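Local atomic coordinates of Dye-decolorizing peroxidase (Irpex lacteus, PDB entry 7D8M), a protein that binds heme b and probably acts as a peroxidase of the DyP type, using peroxide to oxidise dyes and other substrates. Residues 9-14 with 439-444; 228-233 with 351-356; 308-313 with 408-413. All blocks are in the same frame, centred on the assembly; numbering follows the deposited sequence.

How the contacts relate
Contact 1 joins the two ends of the fold, and contacts 2 and 3 are both nested inside the long loop it closes. It lies on the opposite side of the chain's centre from them, with its centre about 42 Å from that of contact 2 and about 39 Å from that of contact 3. Contacts 2 and 3 are closer, about 22 Å between centres and about 7 Å between nearest atoms, and their segments alternate along the chain. Contact 3 is tied to the heme site through 308-313, which carries His312, the axial ligand of the iron. Contact 2 is more remote: the side chain of Val228 stays about 9 Å from the heme.

Contact 1: 9-14 with 439-444; sequences FENIQG and PSITAI
The carbonyl oxygen of Pro439 is gripped twice from the 9-14 side. Gln13 NE2 donates to Pro439 O over 2.9 Å, in the carbonyl plane and on a lone pair, while a water that accepts from Gln13 N donates to the same oxygen. With CG anti to its own carbonyl carbon (chi1 -66°) and the chain extended beyond it, Gln13 spans the gap between the backbones. Its NE2 also serves Leu70 O on the edge strand 67-72, a double task that suits a primary amide with two N-H groups. Ile444 meets this amide tip to tip, CD1 lying 3.7 Å from Gln13 NE2.

Between these parts begins helix 441-448, whose first turn has N-H groups with no acceptor inside the helix. Ser440 is the N-cap, and its OG takes Ala443 N at 3.0 Å. Asn11 supplies the two remaining acceptors: its backbone O receives Ile441 N at 2.9 Å, and its side-chain OD1 receives Thr442 N, also at 2.9 Å, in plane on a lone pair. This joins the helix that follows the last strand of the C-terminal ferredoxin-like sheet to the loop leading into the N-terminal one.

Asn11 is suited to the place because its amide both accepts and donates. CG stands anti to the backbone N (chi1 -161°), and ND2 then donates to Thr442 OG1 over 3.1 Å, tilted a little from the amide plane. With both ends of the amide engaged by Thr442, its rotation is fixed. Thr442 CG2 packs beside Asn11 OD1, the two side chains crossing at about a right angle. Ile441 lays CG1 along the peptide of Asn11, 3.2 Å from Asn11 O, and its flank also touches Ser52.

Contact 2: 228-233 with 351-356; sequences VPEFNK and SNTTTI
A Schellman motif ends helix 346-351 at Asn352, and this turn rests on Pro229 in the first turn of helix 228-237, the CA atoms of the two residues 4.6 Å apart. Asparagine is among the residues that best tolerate the positive phi (58°) required there. Pro229 suits its own place because the first turn of a helix needs no amide hydrogen from it; its CB touches the chain at the Asn352-Thr353 peptide, 3.5 Å from Asn352 C, and CD touches Thr354 OG1.

The polar grip comes from Glu230, whose carboxylate forks over Thr354. OE1 accepts from Thr354 OG1 at 2.7 Å, and OE2 accepts from Thr354 N at 2.8 Å, the latter bond fairly straight (162°). Both donors come from the syn side, somewhat out of the carboxylate plane, so the group is held against turning. The bend at chi2 (84°) brings the carboxylate back over the loop. Thr354 has its OG1 beside its own backbone N, which lets hydroxyl and amide serve one carboxylate together. A water donates to that hydroxyl and accepts from Val228 N, extending the network to the start of the helix.

Farther along, the methylenes of Lys233 pass across the amide of Asn352, with Lys233 CD 3.7 Å from Asn352 OD1; the ammonium goes on to a salt bridge with Asp237. A second water bridges Asn352 ND2 to Pro229 O. One oxygen of Glu348, OE2, takes the backbone N of both Thr355 and Ile356. The whole is a Schellman helix exit, here in the connection between strands 334-340 and 359-366 of the C-terminal ferredoxin-like half, docked on the helix that follows strand 217-226.

Contact 3: 308-313 with 408-413; sequences PFTAHI and RETFGL. With HEM (protoporphyrin IX containing Fe), chain B.
A type I turn from Pro308 to Ala311, closed by Ala311 N donating to Pro308 O, lies beside residues 410-413, which include part of strand 409-411, with the CA atoms of Pro308 and Gly412 5.3 Å apart. Thr310 carries the polar link: its OG1 donates to Phe411 O over 2.9 Å, nearly along the C=O axis at 177°. The hydroxyl sits between its own backbone N and carbonyl carbon (chi1 53°), which aims it across at the strand. Thr410 slides past it in the opposite direction, placing CG2 3.3 Å from Thr310 OG1, while its own hydroxyl bonds Leu398 O. Threonine thus suits position 410, one branch polar and the other apolar. An alanine at Thr310 would probably leave Phe411 O without this donor and open a gap beside the Thr410 methyl.

Pro308 supplies the apolar part, its CG 4.0 Å from Leu413 CD2, with the two side chains crossing at about a right angle. Its CB also rests on Gly412 O; Gly412 has positive phi (82°), readily adopted by glycine, and a CB there would point toward the proline.

The turn leads to Ala311, the N-cap of the short helix 312-316, whose first residue is His312. Its NE2 binds the heme iron at 2.3 Å, and ND1 bonds Asp399 OD2, which fixes the ring. Ile313 CG2 packs 3.7 Å from the meso carbon CHA.

Around this, helix 249-261 covers Pro308 through Arg259 and Leu413 through Leu256 and Met260, while strand 421-423 pairs antiparallel with 409-411.

Contact 1: 9-14 with 439-444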
loop_
_atom_site.group_PDB
_atom_site.type_symbol
_atom_site.label_atom_id
_atom_site.label_comp_id
_atom_site.label_asym_id
_atom_site.label_seq_id
_atom_site.Cartn_x
_atom_site.Cartn_y
_atom_site.Cartn_z
ATOM N N PHE A 9 11.403 12.585 -15.311
ATOM C CA PHE A 9 11.480 11.266 -14.695
ATOM C C PHE A 9 12.880 10.917 -14.204
ATOM O O PHE A 9 13.033 9.981 -13.412
ATOM C CB PHE A 9 10.972 10.218 -15.682
ATOM C CG PHE A 9 9.502 10.332 -15.963
ATOM C CD1 PHE A 9 8.586 10.325 -14.923
ATOM C CD2 PHE A 9 9.036 10.476 -17.254
ATOM C CE1 PHE A 9 7.230 10.440 -15.167
ATOM C CE2 PHE A 9 7.679 10.590 -17.504
ATOM C CZ PHE A 9 6.779 10.576 -16.457
ATOM N N GLU A 10 13.905 11.643 -14.641
ATOM C CA GLU A 10 15.230 11.449 -14.068
ATOM C C GLU A 10 15.385 12.126 -12.705
ATOM O O GLU A 10 16.380 11.873 -12.010
ATOM C CB GLU A 10 16.300 11.939 -15.059
ATOM C CG GLU A 10 16.461 13.453 -15.140
ATOM C CD GLU A 10 15.314 14.156 -15.862
ATOM O OE1 GLU A 10 14.515 13.482 -16.551
ATOM O OE2 GLU A 10 15.221 15.401 -15.741
ATOM N N ASN A 11 14.419 12.951 -12.294
ATOM C CA ASN A 11 14.443 13.595 -10.985
ATOM C C ASN A 11 13.434 13.020 -9.989
ATOM O O ASN A 11 13.383 13.483 -8.841
ATOM C CB ASN A 11 14.196 15.099 -11.125
ATOM C CG ASN A 11 14.652 15.868 -9.903
ATOM O OD1 ASN A 11 15.578 15.445 -9.219
ATOM N ND2 ASN A 11 13.992 16.981 -9.609
ATOM N N ILE A 12 12.633 12.035 -10.379
ATOM C CA ILE A 12 11.588 11.490 -9.515
ATOM C C ILE A 12 12.043 10.133 -8.998
ATOM O O ILE A 12 12.480 9.279 -9.779
ATOM C CB ILE A 12 10.247 11.393 -10.262
ATOM C CG1 ILE A 12 9.860 12.778 -10.792
ATOM C CG2 ILE A 12 9.146 10.814 -9.354
ATOM C CD1 ILE A 12 8.517 12.825 -11.506
ATOM N N GLN A 13 11.965 9.946 -7.679
ATOM C CA GLN A 13 12.338 8.674 -7.078
ATOM C C GLN A 13 11.485 7.547 -7.649
ATOM O O GLN A 13 10.249 7.617 -7.644
ATOM C CB GLN A 13 12.193 8.749 -5.561
ATOM C CG GLN A 13 13.176 9.712 -4.920
ATOM C CD GLN A 13 13.466 9.347 -3.493
ATOM O OE1 GLN A 13 14.052 8.298 -3.213
ATOM N NE2 GLN A 13 13.056 10.205 -2.570
ATOM N N GLY A 14 12.164 6.497 -8.113
ATOM C CA GLY A 14 11.533 5.499 -8.956
ATOM C C GLY A 14 10.458 4.674 -8.274
ATOM O O GLY A 14 9.515 4.227 -8.931
ATOM N N PRO A 439 11.264 13.126 -1.345
ATOM C CA PRO A 439 11.505 14.306 -2.170
ATOM C C PRO A 439 11.979 13.900 -3.557
ATOM O O PRO A 439 12.366 12.757 -3.813
ATOM C CB PRO A 439 12.602 15.068 -1.413
ATOM C CG PRO A 439 12.848 14.295 -0.153
ATOM C CD PRO A 439 12.336 12.915 -0.364
ATOM N N SER A 440 11.929 14.874 -4.459
ATOM C CA SER A 440 12.663 14.754 -5.703
ATOM C C SER A 440 14.147 14.555 -5.410
ATOM O O SER A 440 14.636 14.813 -4.304
ATOM C CB SER A 440 12.466 15.993 -6.567
ATOM O OG SER A 440 13.265 17.055 -6.074
ATOM N N ILE A 441 14.871 14.088 -6.425
ATOM C CA ILE A 441 16.275 13.771 -6.213
ATOM C C ILE A 441 17.072 15.041 -5.945
ATOM O O ILE A 441 17.876 15.088 -5.010
ATOM C CB ILE A 441 16.812 12.963 -7.403
ATOM C CG1 ILE A 441 15.866 11.771 -7.649
ATOM C CG2 ILE A 441 18.225 12.506 -7.132
ATOM C CD1 ILE A 441 16.428 10.662 -8.511
ATOM N N THR A 442 16.825 16.109 -6.715
ATOM C CA THR A 442 17.500 17.379 -6.439
ATOM C C THR A 442 17.143 17.901 -5.051
ATOM O O THR A 442 18.014 18.386 -4.317
ATOM C CB THR A 442 17.153 18.424 -7.505
ATOM O OG1 THR A 442 15.729 18.587 -7.576
ATOM C CG2 THR A 442 17.690 18.001 -8.866
ATOM N N ALA A 443 15.868 17.783 -4.662
ATOM C CA ALA A 443 15.455 18.251 -3.346
ATOM C C ALA A 443 16.220 17.536 -2.242
ATOM O O ALA A 443 16.552 18.139 -1.216
ATOM C CB ALA A 443 13.944 18.062 -3.167
ATOM N N ILE A 444 16.505 16.249 -2.429
ATOM C CA ILE A 444 17.341 15.555 -1.463
ATOM C C ILE A 444 18.655 16.306 -1.287
ATOM O O ILE A 444 19.081 16.594 -0.165
ATOM C CB ILE A 444 17.575 14.100 -1.895
ATOM C CG1 ILE A 444 16.245 13.322 -1.872
ATOM C CG2 ILE A 444 18.566 13.437 -0.962
ATOM C CD1 ILE A 444 16.362 11.916 -2.385
HETATM O O HOH W 1 10.581 11.999 -6.177
#

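Contact 2: 228-233 with 351-356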
loop_
_atom_site.group_PDB
_atom_site.type_symbol
_atom_site.label_atom_id
_atom_site.label_comp_id
_atom_site.label_asym_id
_atom_site.label_seq_id
_atom_site.Cartn_x
_atom_site.Cartn_y
_atom_site.Cartn_z
ATOM N N VAL A 228 -2.404 -16.240 8.403
ATOM C CA VAL A 228 -2.877 -16.952 7.217
ATOM C C VAL A 228 -3.644 -18.219 7.586
ATOM O O VAL A 228 -4.750 -18.435 7.052
ATOM C CB VAL A 228 -1.705 -17.271 6.272
ATOM C CG1 VAL A 228 -2.214 -17.945 5.006
ATOM C CG2 VAL A 228 -0.944 -16.002 5.942
ATOM N N PRO A 229 -3.120 -19.102 8.456
ATOM C CA PRO A 229 -3.915 -20.293 8.803
ATOM C C PRO A 229 -5.205 -19.926 9.495
ATOM O O PRO A 229 -6.219 -20.589 9.283
ATOM C CB PRO A 229 -2.983 -21.106 9.719
ATOM C CG PRO A 229 -1.607 -20.508 9.523
ATOM C CD PRO A 229 -1.856 -19.069 9.222
ATOM N N GLU A 230 -5.191 -18.875 10.313
ATOM C CA GLU A 230 -6.416 -18.402 10.941
ATOM C C GLU A 230 -7.440 -18.005 9.884
ATOM O O GLU A 230 -8.611 -18.391 9.955
ATOM C CB GLU A 230 -6.085 -17.224 11.854
ATOM C CG GLU A 230 -5.361 -17.617 13.132
ATOM C CD GLU A 230 -3.840 -17.770 12.969
ATOM O OE1 GLU A 230 -3.313 -17.733 11.833
ATOM O OE2 GLU A 230 -3.164 -17.938 14.000
ATOM N N PHE A 231 -6.996 -17.246 8.884
ATOM C CA PHE A 231 -7.866 -16.828 7.792
ATOM C C PHE A 231 -8.417 -18.034 7.035
ATOM O O PHE A 231 -9.627 -18.126 6.790
ATOM C CB PHE A 231 -7.086 -15.898 6.852
ATOM C CG PHE A 231 -7.759 -15.659 5.522
ATOM C CD1 PHE A 231 -7.364 -16.367 4.391
ATOM C CD2 PHE A 231 -8.772 -14.724 5.401
ATOM C CE1 PHE A 231 -7.981 -16.149 3.158
ATOM C CE2 PHE A 231 -9.391 -14.498 4.177
ATOM C CZ PHE A 231 -8.994 -15.216 3.053
ATOM N N ASN A 232 -7.537 -18.967 6.650
ATOM C CA ASN A 232 -7.977 -20.163 5.933
ATOM C C ASN A 232 -9.004 -20.960 6.738
ATOM O O ASN A 232 -10.003 -21.428 6.186
ATOM C CB ASN A 232 -6.776 -21.042 5.586
ATOM C CG ASN A 232 -5.940 -20.458 4.471
ATOM O OD1 ASN A 232 -6.445 -19.704 3.642
ATOM N ND2 ASN A 232 -4.657 -20.804 4.439
ATOM N N LYS A 233 -8.771 -21.126 8.044
ATOM C CA LYS A 233 -9.716 -21.861 8.888
ATOM C C LYS A 233 -11.064 -21.149 8.959
ATOM O O LYS A 233 -12.123 -21.796 8.961
ATOM C CB LYS A 233 -9.105 -22.044 10.287
ATOM C CG LYS A 233 -10.005 -22.717 11.335
ATOM C CD LYS A 233 -10.345 -24.139 10.935
ATOM C CE LYS A 233 -11.141 -24.853 12.026
ATOM N NZ LYS A 233 -12.110 -25.827 11.433
ATOM N N SER A 351 -2.232 -26.987 12.403
ATOM C CA SER A 351 -2.776 -26.488 13.657
ATOM C C SER A 351 -3.678 -25.281 13.478
ATOM O O SER A 351 -4.238 -24.799 14.472
ATOM C CB SER A 351 -1.631 -26.120 14.606
ATOM O OG SER A 351 -0.937 -24.997 14.104
ATOM N N ASN A 352 -3.808 -24.761 12.253
ATOM C CA ASN A 352 -4.610 -23.563 11.990
ATOM C C ASN A 352 -4.132 -22.372 12.805
ATOM O O ASN A 352 -4.919 -21.484 13.138
ATOM C CB ASN A 352 -6.097 -23.816 12.258
ATOM C CG ASN A 352 -6.635 -24.964 11.455
ATOM O OD1 ASN A 352 -7.253 -25.884 11.998
ATOM N ND2 ASN A 352 -6.411 -24.924 10.151
ATOM N N THR A 353 -2.834 -22.332 13.115
ATOM C CA THR A 353 -2.288 -21.371 14.059
ATOM C C THR A 353 -0.984 -20.807 13.512
ATOM O O THR A 353 -0.128 -21.564 13.051
ATOM C CB THR A 353 -2.041 -22.045 15.412
ATOM O OG1 THR A 353 -3.287 -22.521 15.936
ATOM C CG2 THR A 353 -1.418 -21.079 16.392
ATOM N N THR A 354 -0.835 -19.487 13.578
ATOM C CA THR A 354 0.395 -18.828 13.169
ATOM C C THR A 354 1.462 -18.989 14.254
ATOM O O THR A 354 1.194 -18.744 15.434
ATOM C CB THR A 354 0.132 -17.343 12.914
ATOM O OG1 THR A 354 -0.687 -17.175 11.753
ATOM C CG2 THR A 354 1.458 -16.591 12.710
ATOM N N THR A 355 2.667 -19.395 13.857
ATOM C CA THR A 355 3.821 -19.386 14.754
ATOM C C THR A 355 4.949 -18.464 14.303
ATOM O O THR A 355 5.836 -18.165 15.112
ATOM C CB THR A 355 4.392 -20.808 14.932
ATOM O OG1 THR A 355 5.009 -21.247 13.715
ATOM C CG2 THR A 355 3.280 -21.792 15.298
ATOM N N ILE A 356 4.940 -17.992 13.056
ATOM C CA ILE A 356 6.020 -17.182 12.504
ATOM C C ILE A 356 5.444 -15.857 12.029
ATOM O O ILE A 356 4.336 -15.815 11.482
ATOM C CB ILE A 356 6.735 -17.903 11.343
ATOM C CG1 ILE A 356 7.223 -19.284 11.779
ATOM C CG2 ILE A 356 7.906 -17.076 10.824
ATOM C CD1 ILE A 356 7.733 -20.134 10.605
HETATM O O HOH W 2 0.447 -16.321 9.348
HETATM O O HOH W 3 -5.452 -23.351 8.318
#

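Contact 3: 308-313 with 408-413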
loop_
_atom_site.group_PDB
_atom_site.type_symbol
_atom_site.label_atom_id
_atom_site.label_comp_id
_atom_site.label_asym_id
_atom_site.label_seq_id
_atom_site.Cartn_x
_atom_site.Cartn_y
_atom_site.Cartn_z
ATOM N N PRO A 308 -19.792 -7.820 -3.252
ATOM C CA PRO A 308 -20.388 -7.152 -2.092
ATOM C C PRO A 308 -19.919 -5.709 -2.028
ATOM O O PRO A 308 -18.811 -5.376 -2.448
ATOM C CB PRO A 308 -19.876 -7.968 -0.899
ATOM C CG PRO A 308 -19.330 -9.243 -1.485
ATOM C CD PRO A 308 -18.881 -8.905 -2.870
ATOM N N PHE A 309 -20.802 -4.837 -1.535
ATOM C CA PHE A 309 -20.441 -3.438 -1.365
ATOM C C PHE A 309 -19.245 -3.280 -0.444
ATOM O O PHE A 309 -18.573 -2.244 -0.481
ATOM C CB PHE A 309 -21.637 -2.661 -0.805
ATOM C CG PHE A 309 -22.792 -2.562 -1.761
ATOM C CD1 PHE A 309 -22.574 -2.461 -3.127
ATOM C CD2 PHE A 309 -24.101 -2.561 -1.291
ATOM C CE1 PHE A 309 -23.636 -2.363 -4.012
ATOM C CE2 PHE A 309 -25.168 -2.459 -2.168
ATOM C CZ PHE A 309 -24.938 -2.366 -3.527
ATOM N N THR A 310 -18.972 -4.291 0.376
ATOM C CA THR A 310 -17.931 -4.256 1.386
ATOM C C THR A 310 -16.674 -5.021 0.992
ATOM O O THR A 310 -15.778 -5.157 1.826
ATOM C CB THR A 310 -18.483 -4.832 2.685
ATOM O OG1 THR A 310 -19.032 -6.121 2.407
ATOM C CG2 THR A 310 -19.587 -3.942 3.224
ATOM N N ALA A 311 -16.601 -5.568 -0.222
ATOM C CA ALA A 311 -15.368 -6.213 -0.660
ATOM C C ALA A 311 -14.207 -5.245 -0.560
ATOM O O ALA A 311 -14.346 -4.051 -0.828
ATOM C CB ALA A 311 -15.462 -6.699 -2.103
ATOM N N HIS A 312 -13.042 -5.795 -0.215
ATOM C CA HIS A 312 -11.865 -4.982 0.042
ATOM C C HIS A 312 -11.611 -3.983 -1.080
ATOM O O HIS A 312 -11.533 -2.774 -0.838
ATOM C CB HIS A 312 -10.653 -5.888 0.232
ATOM C CG HIS A 312 -9.385 -5.134 0.464
ATOM N ND1 HIS A 312 -9.309 -4.072 1.341
ATOM C CD2 HIS A 312 -8.151 -5.271 -0.072
ATOM C CE1 HIS A 312 -8.075 -3.597 1.348
ATOM N NE2 HIS A 312 -7.357 -4.305 0.498
ATOM N N ILE A 313 -11.500 -4.467 -2.325
ATOM C CA ILE A 313 -11.142 -3.568 -3.422
ATOM C C ILE A 313 -12.267 -2.589 -3.720
ATOM O O ILE A 313 -12.016 -1.490 -4.227
ATOM C CB ILE A 313 -10.735 -4.348 -4.690
ATOM C CG1 ILE A 313 -11.926 -5.086 -5.314
ATOM C CG2 ILE A 313 -9.561 -5.288 -4.402
ATOM C CD1 ILE A 313 -11.655 -5.561 -6.725
ATOM N N ARG A 408 -15.748 -6.216 14.181
ATOM C CA ARG A 408 -15.450 -6.508 12.778
ATOM C C ARG A 408 -16.613 -7.291 12.164
ATOM O O ARG A 408 -16.521 -8.474 11.819
ATOM C CB ARG A 408 -14.119 -7.238 12.657
ATOM C CG ARG A 408 -12.967 -6.298 12.333
ATOM C CD ARG A 408 -11.611 -6.991 12.401
ATOM N NE ARG A 408 -11.547 -8.191 11.573
ATOM C CZ ARG A 408 -11.335 -8.181 10.261
ATOM N NH1 ARG A 408 -11.165 -7.030 9.617
ATOM N NH2 ARG A 408 -11.281 -9.323 9.594
ATOM N N GLU A 409 -17.738 -6.591 12.037
ATOM C CA GLU A 409 -18.929 -7.135 11.402
ATOM C C GLU A 409 -19.045 -6.610 9.977
ATOM O O GLU A 409 -19.010 -5.395 9.754
ATOM C CB GLU A 409 -20.186 -6.773 12.193
ATOM C CG GLU A 409 -21.350 -7.691 11.898
ATOM C CD GLU A 409 -22.598 -7.370 12.713
ATOM O OE1 GLU A 409 -22.727 -6.231 13.216
ATOM O OE2 GLU A 409 -23.457 -8.264 12.833
ATOM N N THR A 410 -19.215 -7.528 9.026
ATOM C CA THR A 410 -19.350 -7.214 7.609
ATOM C C THR A 410 -20.611 -7.893 7.077
ATOM O O THR A 410 -20.802 -9.091 7.304
ATOM C CB THR A 410 -18.130 -7.704 6.816
ATOM O OG1 THR A 410 -16.908 -7.145 7.368
ATOM C CG2 THR A 410 -18.278 -7.328 5.333
ATOM N N PHE A 411 -21.444 -7.143 6.355
ATOM C CA PHE A 411 -22.626 -7.688 5.692
ATOM C C PHE A 411 -22.390 -7.845 4.186
ATOM O O PHE A 411 -21.403 -7.355 3.626
ATOM C CB PHE A 411 -23.851 -6.798 5.939
ATOM C CG PHE A 411 -24.237 -6.668 7.390
ATOM C CD1 PHE A 411 -25.273 -7.442 7.921
ATOM C CD2 PHE A 411 -23.583 -5.765 8.220
ATOM C CE1 PHE A 411 -25.636 -7.325 9.252
ATOM C CE2 PHE A 411 -23.936 -5.642 9.550
ATOM C CZ PHE A 411 -24.972 -6.423 10.072
ATOM N N GLY A 412 -23.317 -8.557 3.534
ATOM C CA GLY A 412 -23.343 -8.690 2.089
ATOM C C GLY A 412 -22.416 -9.730 1.493
ATOM O O GLY A 412 -22.395 -9.882 0.261
ATOM N N LEU A 413 -21.655 -10.456 2.313
ATOM C CA LEU A 413 -20.691 -11.412 1.769
ATOM C C LEU A 413 -21.373 -12.649 1.191
ATOM O O LEU A 413 -20.846 -13.260 0.256
ATOM C CB LEU A 413 -19.695 -11.820 2.845
ATOM C CG LEU A 413 -18.803 -10.702 3.381
ATOM C CD1 LEU A 413 -17.866 -11.297 4.400
ATOM C CD2 LEU A 413 -18.031 -10.042 2.239
HETATM C CHA HEM B . -6.131 -4.133 -3.591
HETATM C CHB HEM B . -4.612 -7.364 -0.308
HETATM C CHC HEM B . -3.774 -3.740 2.820
HETATM C CHD HEM B . -5.762 -0.586 -0.283
HETATM C C1A HEM B . -5.777 -5.322 -2.994
HETATM C C2A HEM B . -5.777 -6.630 -3.622
HETATM C C3A HEM B . -5.342 -7.519 -2.711
HETATM C C4A HEM B . -5.056 -6.803 -1.486
HETATM C CMA HEM B . -5.161 -9.038 -2.882
HETATM C CAA HEM B . -6.199 -6.905 -5.090
HETATM C CBA HEM B . -4.996 -6.766 -6.022
HETATM C CGA HEM B . -5.002 -5.433 -6.745
HETATM O O1A HEM B . -6.099 -4.943 -7.102
HETATM O O2A HEM B . -3.900 -4.869 -6.993
HETATM C C1B HEM B . -4.222 -6.654 0.802
HETATM C C2B HEM B . -3.586 -7.222 1.968
HETATM C C3B HEM B . -3.366 -6.217 2.838
HETATM C C4B HEM B . -3.839 -4.990 2.238
HETATM C CMB HEM B . -3.285 -8.741 2.127
HETATM C CAB HEM B . -2.691 -6.248 4.231
HETATM C CBB HEM B . -1.891 -7.237 4.642
HETATM C C1C HEM B . -4.301 -2.571 2.295
HETATM C C2C HEM B . -4.406 -1.286 2.966
HETATM C C3C HEM B . -4.952 -0.410 2.099
HETATM C C4C HEM B . -5.227 -1.125 0.867
HETATM C CMC HEM B . -3.919 -1.039 4.415
HETATM C CAC HEM B . -5.308 1.088 2.292
HETATM C CBC HEM B . -5.538 1.638 3.496
HETATM C C1D HEM B . -5.917 -1.246 -1.483
HETATM C C2D HEM B . -6.217 -0.651 -2.776
HETATM C C3D HEM B . -6.323 -1.627 -3.679
HETATM C C4D HEM B . -6.091 -2.887 -2.999
HETATM C CMD HEM B . -6.401 0.845 -3.080
HETATM C CAD HEM B . -6.645 -1.446 -5.176
HETATM C CBD HEM B . -8.167 -1.465 -5.348
HETATM C CGD HEM B . -8.572 -1.186 -6.780
HETATM O O1D HEM B . -9.522 -1.852 -7.268
HETATM O O2D HEM B . -7.946 -0.311 -7.441
HETATM N NA HEM B . -5.342 -5.468 -1.695
HETATM N NB HEM B . -4.364 -5.285 0.992
HETATM N NC HEM B . -4.819 -2.432 1.029
HETATM N ND HEM B . -5.829 -2.616 -1.657
HETATM FE FE HEM B . -5.232 -3.977 -0.252
#